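Side-chain contacts in neurotoxin (Clostridium botulinum, PDB 3N7L), which probably binds gangliosides on nerve-cell membranes as the receptor-binding domain of a botulinum neurotoxin of mosaic serotype D/C: residues Ala137-Trp142 and Tyr158-Leu163; Thr149-Asn154 and Ile175-Thr180. All coordinates share one frame; numbering follows the deposited sequence.

Both contacts lie in the N-terminal, lectin-like half of the receptor-binding domain. They are joined by the hairpin of strands 143-150 and 154-159. Interaction 1 sits at the end where strand 143-150 starts and strand 154-159 stops; interaction 2 includes the turn at the other end. Their centres are about 24 Å apart, and along the chain their segments alternate. The centre of interaction 1 is about 7 Å from the centre of the chain, beside the C-terminal trefoil half. The centre of interaction 2 is about 30 Å from the centre of the chain, toward one end of the molecule. One is bridged by a water, the other is apolar.

Interaction 1 of 2, residues Ala137-Trp142 and Tyr158-Leu163; sequences AGYNKW and YINGKL
Tyr139 points its hydroxyl at the hairpin turn of residues 158-163. Its OH comes to 4.4 Å from Ile159 CG2 and 4.2 Å from Asn160 ND2. These are loose contacts, and the two segments bury little surface against each other. The tyrosine ring and the Asn160 amide approach from opposite directions, with their planes 22° apart.

The tight part lies around the tyrosine ring. CG of Tyr139 is anti to the backbone N (chi1 -163°), which sends the ring toward the hairpin. Lys141 CG, two residues on, lies 3.9 Å above one ring face, near the rim. Trp84, Tyr130 and Phe143 also meet this ring, Phe143 edge-to-face.

The loose part is polar and holds a water. This water donates to Trp142 O at 2.9 Å and is itself the acceptor for Asn160 ND2, also at 2.9 Å. Trp142 O has a second partner, the hydroxyl of Tyr359 in the C-terminal half. The other end of the Asn160 amide is held as well, since OD1 accepts from Phe144 N.

Asn160 and Gly161 form the middle of a type I' turn, the usual tight link of a two-residue beta hairpin. Ile159 and Lys162 flank it and pair in both directions, with Lys162 N to Ile159 O at 2.9 Å. Asn160 takes a left-handed backbone conformation here, and its side chain leaves the turn toward residues 137-142.

The chemistry implies a contact joined by one bound water more than by direct packing. The Asn160 amide uses its oxygen on strand 143-150 and its nitrogen on the water, which fixes its rotation and links the hairpin to the Trp142 carbonyl.

Interaction 2 of 2, residues Thr149-Asn154 and Ile175-Thr180; sequences TNMMGN and INFSKT
Gly153 N donates to Asn150 O at 2.7 Å and closes the type I turn that carries Met151, which meets Ile175 and Phe177. The Asn150 side chain braces the same turn. Its OD1 accepts from Met152 N at 2.8 Å, forming an Asx turn, with the donor tilted 27° from the carbonyl plane.

Met151 carries the contact from the turn side. Its chain bends at both chi2 and chi3, which brings the thioether up to residues 175-180. The terminal CE meets two groups at once, Ile175 CG2 at 4.1 Å and Phe177 CZ at 4.1 Å. The sulfur stands beside the Phe177 ring, not over it. SD is 5.5 Å from the ring centroid and 83° off the normal, an edge-on Met-aromatic contact. Ile175 covers part of one ring face, with CG1 4.2 Å above the plane near the rim. The phenyl group is thus touched on a face by Ile175 and at its edge by Met151.

Tyr70 meets the Phe177 ring edge-to-face and bonds through its hydroxyl to Phe177 N. The turn joins strands 143-150 and 154-159 of one antiparallel sheet. Residues 175-180 lead into strand 180-187 of the other, so the contact bridges the margins of the two sheets of the lectin-like fold.

Interaction 1 of 2, residues Ala137-Trp142 and Tyr158-Leu163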
loop_
_atom_site.group_PDB
_atom_site.type_symbol
_atom_site.label_atom_id
_atom_site.label_comp_id
_atom_site.label_asym_id
_atom_site.label_seq_id
_atom_site.Cartn_x
_atom_site.Cartn_y
_atom_site.Cartn_z
ATOM N N ALA A 137 -7.697 -3.883 10.023
ATOM C CA ALA A 137 -7.036 -5.161 9.792
ATOM C C ALA A 137 -5.516 -5.030 9.852
ATOM O O ALA A 137 -4.789 -5.971 9.526
ATOM C CB ALA A 137 -7.462 -5.732 8.443
ATOM N N GLY A 138 -5.047 -3.862 10.278
ATOM C CA GLY A 138 -3.622 -3.616 10.374
ATOM C C GLY A 138 -3.112 -2.771 9.219
ATOM O O GLY A 138 -3.665 -2.804 8.121
ATOM N N TYR A 139 -2.064 -1.995 9.466
ATOM C CA TYR A 139 -1.478 -1.161 8.422
ATOM C C TYR A 139 -0.453 -2.064 7.725
ATOM O O TYR A 139 0.743 -1.975 7.986
ATOM C CB TYR A 139 -0.786 0.047 9.054
ATOM C CG TYR A 139 -0.497 1.165 8.087
ATOM C CD1 TYR A 139 -1.444 2.161 7.836
ATOM C CD2 TYR A 139 0.722 1.230 7.415
ATOM C CE1 TYR A 139 -1.179 3.200 6.938
ATOM C CE2 TYR A 139 0.998 2.258 6.517
ATOM C CZ TYR A 139 0.049 3.239 6.283
ATOM O OH TYR A 139 0.339 4.260 5.405
ATOM N N ASN A 140 -0.930 -2.935 6.837
ATOM C CA ASN A 140 -0.052 -3.890 6.168
ATOM C C ASN A 140 0.308 -3.561 4.726
ATOM O O ASN A 140 0.672 -4.447 3.946
ATOM C CB ASN A 140 -0.695 -5.276 6.239
ATOM C CG ASN A 140 -1.404 -5.507 7.559
ATOM O OD1 ASN A 140 -0.846 -5.250 8.625
ATOM N ND2 ASN A 140 -2.635 -5.985 7.495
ATOM N N LYS A 141 0.231 -2.285 4.379
ATOM C CA LYS A 141 0.536 -1.864 3.026
ATOM C C LYS A 141 1.938 -1.285 2.868
ATOM O O LYS A 141 2.589 -0.894 3.837
ATOM C CB LYS A 141 -0.498 -0.825 2.576
ATOM C CG LYS A 141 -0.492 0.458 3.395
ATOM C CD LYS A 141 -1.762 1.286 3.167
ATOM C CE LYS A 141 -3.010 0.557 3.677
ATOM N NZ LYS A 141 -4.289 1.286 3.397
ATOM N N TRP A 142 2.406 -1.255 1.629
ATOM C CA TRP A 142 3.699 -0.670 1.333
ATOM C C TRP A 142 3.545 0.834 1.544
ATOM O O TRP A 142 2.513 1.404 1.183
ATOM C CB TRP A 142 4.067 -0.891 -0.138
ATOM C CG TRP A 142 4.784 -2.163 -0.455
ATOM C CD1 TRP A 142 4.273 -3.259 -1.094
ATOM C CD2 TRP A 142 6.169 -2.440 -0.223
ATOM N NE1 TRP A 142 5.256 -4.195 -1.281
ATOM C CE2 TRP A 142 6.432 -3.721 -0.756
ATOM C CE3 TRP A 142 7.215 -1.728 0.384
ATOM C CZ2 TRP A 142 7.701 -4.309 -0.704
ATOM C CZ3 TRP A 142 8.473 -2.307 0.441
ATOM C CH2 TRP A 142 8.708 -3.591 -0.103
ATOM N N TYR A 158 8.105 12.317 6.766
ATOM C CA TYR A 158 7.086 12.305 5.729
ATOM C C TYR A 158 6.694 10.858 5.436
ATOM O O TYR A 158 7.518 9.944 5.536
ATOM C CB TYR A 158 7.630 12.924 4.439
ATOM C CG TYR A 158 8.110 14.356 4.545
ATOM C CD1 TYR A 158 7.353 15.405 4.011
ATOM C CD2 TYR A 158 9.349 14.660 5.123
ATOM C CE1 TYR A 158 7.817 16.723 4.041
ATOM C CE2 TYR A 158 9.827 15.980 5.160
ATOM C CZ TYR A 158 9.055 17.003 4.613
ATOM O OH TYR A 158 9.526 18.298 4.606
ATOM N N ILE A 159 5.433 10.657 5.075
ATOM C CA ILE A 159 4.929 9.340 4.726
ATOM C C ILE A 159 4.222 9.526 3.397
ATOM O O ILE A 159 3.323 10.357 3.280
ATOM C CB ILE A 159 3.939 8.812 5.789
ATOM C CG1 ILE A 159 4.677 8.591 7.114
ATOM C CG2 ILE A 159 3.282 7.517 5.306
ATOM C CD1 ILE A 159 5.829 7.590 7.026
ATOM N N ASN A 160 4.644 8.763 2.394
ATOM C CA ASN A 160 4.073 8.863 1.053
ATOM C C ASN A 160 4.088 10.304 0.550
ATOM O O ASN A 160 3.132 10.775 -0.068
ATOM C CB ASN A 160 2.647 8.304 1.027
ATOM C CG ASN A 160 2.604 6.831 1.374
ATOM O OD1 ASN A 160 3.541 6.096 1.073
ATOM N ND2 ASN A 160 1.515 6.390 2.006
ATOM N N GLY A 161 5.187 11.002 0.829
ATOM C CA GLY A 161 5.330 12.373 0.385
ATOM C C GLY A 161 4.611 13.429 1.205
ATOM O O GLY A 161 4.745 14.620 0.915
ATOM N N LYS A 162 3.857 13.020 2.222
ATOM C CA LYS A 162 3.129 13.986 3.047
ATOM C C LYS A 162 3.806 14.241 4.388
ATOM O O LYS A 162 4.158 13.305 5.103
ATOM C CB LYS A 162 1.696 13.507 3.285
ATOM C CG LYS A 162 0.873 13.340 2.017
ATOM C CD LYS A 162 0.614 14.679 1.328
ATOM C CE LYS A 162 -0.249 14.502 0.089
ATOM N NZ LYS A 162 -0.536 15.810 -0.569
ATOM N N LEU A 163 3.985 15.514 4.728
ATOM C CA LEU A 163 4.615 15.871 5.992
ATOM C C LEU A 163 3.721 15.422 7.134
ATOM O O LEU A 163 2.551 15.784 7.189
ATOM C CB LEU A 163 4.839 17.383 6.078
ATOM C CG LEU A 163 5.410 17.874 7.415
ATOM C CD1 LEU A 163 6.763 17.213 7.674
ATOM C CD2 LEU A 163 5.547 19.385 7.392
HETATM O O HOH W 1 0.823 3.606 1.956
#

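Interaction 2 of 2, residues Thr149-Asn154 and Ile175-Thr180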
loop_
_atom_site.group_PDB
_atom_site.type_symbol
_atom_site.label_atom_id
_atom_site.label_comp_id
_atom_site.label_asym_id
_atom_site.label_seq_id
_atom_site.Cartn_x
_atom_site.Cartn_y
_atom_site.Cartn_z
ATOM N N THR A 149 16.693 15.516 8.396
ATOM C CA THR A 149 17.256 16.042 9.628
ATOM C C THR A 149 18.323 17.104 9.419
ATOM O O THR A 149 19.291 16.895 8.688
ATOM C CB THR A 149 17.891 14.914 10.485
ATOM O OG1 THR A 149 16.878 13.990 10.905
ATOM C CG2 THR A 149 18.579 15.498 11.716
ATOM N N ASN A 150 18.126 18.246 10.064
ATOM C CA ASN A 150 19.089 19.337 10.027
ATOM C C ASN A 150 19.471 19.484 11.497
ATOM O O ASN A 150 18.662 19.939 12.302
ATOM C CB ASN A 150 18.444 20.632 9.539
ATOM C CG ASN A 150 19.435 21.786 9.480
ATOM O OD1 ASN A 150 20.381 21.845 10.264
ATOM N ND2 ASN A 150 19.211 22.714 8.559
ATOM N N MET A 151 20.691 19.086 11.844
ATOM C CA MET A 151 21.144 19.154 13.229
ATOM C C MET A 151 21.109 20.558 13.827
ATOM O O MET A 151 21.194 20.720 15.043
ATOM C CB MET A 151 22.544 18.551 13.355
ATOM C CG MET A 151 22.595 17.045 13.071
ATOM S SD MET A 151 21.461 16.065 14.116
ATOM C CE MET A 151 22.379 16.008 15.654
ATOM N N MET A 152 20.985 21.573 12.981
ATOM C CA MET A 152 20.894 22.941 13.475
ATOM C C MET A 152 19.519 23.506 13.113
ATOM O O MET A 152 19.274 24.710 13.216
ATOM C CB MET A 152 22.010 23.820 12.895
ATOM C CG MET A 152 22.750 23.237 11.704
ATOM S SD MET A 152 24.104 22.124 12.140
ATOM C CE MET A 152 25.486 23.250 12.097
ATOM N N GLY A 153 18.619 22.619 12.700
ATOM C CA GLY A 153 17.279 23.037 12.332
ATOM C C GLY A 153 16.225 22.081 12.857
ATOM O O GLY A 153 16.165 21.812 14.058
ATOM N N ASN A 154 15.393 21.559 11.961
ATOM C CA ASN A 154 14.338 20.635 12.356
ATOM C C ASN A 154 14.561 19.195 11.918
ATOM O O ASN A 154 15.388 18.894 11.056
ATOM C CB ASN A 154 12.985 21.067 11.794
ATOM C CG ASN A 154 12.553 22.423 12.280
ATOM O OD1 ASN A 154 12.671 22.741 13.460
ATOM N ND2 ASN A 154 12.028 23.231 11.370
ATOM N N ILE A 175 26.649 13.489 20.651
ATOM C CA ILE A 175 26.070 12.468 19.793
ATOM C C ILE A 175 27.127 12.033 18.788
ATOM O O ILE A 175 27.778 12.856 18.142
ATOM C CB ILE A 175 24.793 12.982 19.067
ATOM C CG1 ILE A 175 24.107 11.819 18.342
ATOM C CG2 ILE A 175 25.139 14.108 18.098
ATOM C CD1 ILE A 175 22.682 12.116 17.931
ATOM N N ASN A 176 27.314 10.724 18.689
ATOM C CA ASN A 176 28.300 10.152 17.793
ATOM C C ASN A 176 27.586 9.208 16.832
ATOM O O ASN A 176 27.053 8.171 17.239
ATOM C CB ASN A 176 29.345 9.389 18.615
ATOM C CG ASN A 176 30.588 9.047 17.816
ATOM O OD1 ASN A 176 30.510 8.443 16.750
ATOM N ND2 ASN A 176 31.749 9.425 18.340
ATOM N N PHE A 177 27.567 9.570 15.556
ATOM C CA PHE A 177 26.905 8.745 14.559
ATOM C C PHE A 177 27.734 7.543 14.136
ATOM O O PHE A 177 28.942 7.642 13.925
ATOM C CB PHE A 177 26.524 9.599 13.347
ATOM C CG PHE A 177 25.393 10.547 13.624
ATOM C CD1 PHE A 177 24.127 10.061 13.944
ATOM C CD2 PHE A 177 25.596 11.923 13.596
ATOM C CE1 PHE A 177 23.080 10.931 14.235
ATOM C CE2 PHE A 177 24.554 12.804 13.885
ATOM C CZ PHE A 177 23.295 12.308 14.206
ATOM N N SER A 178 27.064 6.401 14.029
ATOM C CA SER A 178 27.695 5.146 13.640
ATOM C C SER A 178 27.736 4.983 12.125
ATOM O O SER A 178 26.881 5.499 11.409
ATOM C CB SER A 178 26.927 3.973 14.254
ATOM O OG SER A 178 27.317 2.739 13.676
ATOM N N LYS A 179 28.735 4.263 11.634
ATOM C CA LYS A 179 28.835 4.038 10.201
ATOM C C LYS A 179 28.232 2.685 9.842
ATOM O O LYS A 179 28.330 2.231 8.706
ATOM C CB LYS A 179 30.297 4.130 9.745
ATOM C CG LYS A 179 31.295 3.397 10.619
ATOM C CD LYS A 179 31.141 1.900 10.518
ATOM C CE LYS A 179 32.360 1.209 11.086
ATOM N NZ LYS A 179 33.587 1.644 10.366
ATOM N N THR A 180 27.602 2.051 10.827
ATOM C CA THR A 180 26.968 0.754 10.624
ATOM C C THR A 180 25.454 0.843 10.781
ATOM O O THR A 180 24.955 1.450 11.721
ATOM C CB THR A 180 27.503 -0.299 11.624
ATOM O OG1 THR A 180 28.884 -0.561 11.348
ATOM C CG2 THR A 180 26.718 -1.601 11.510
#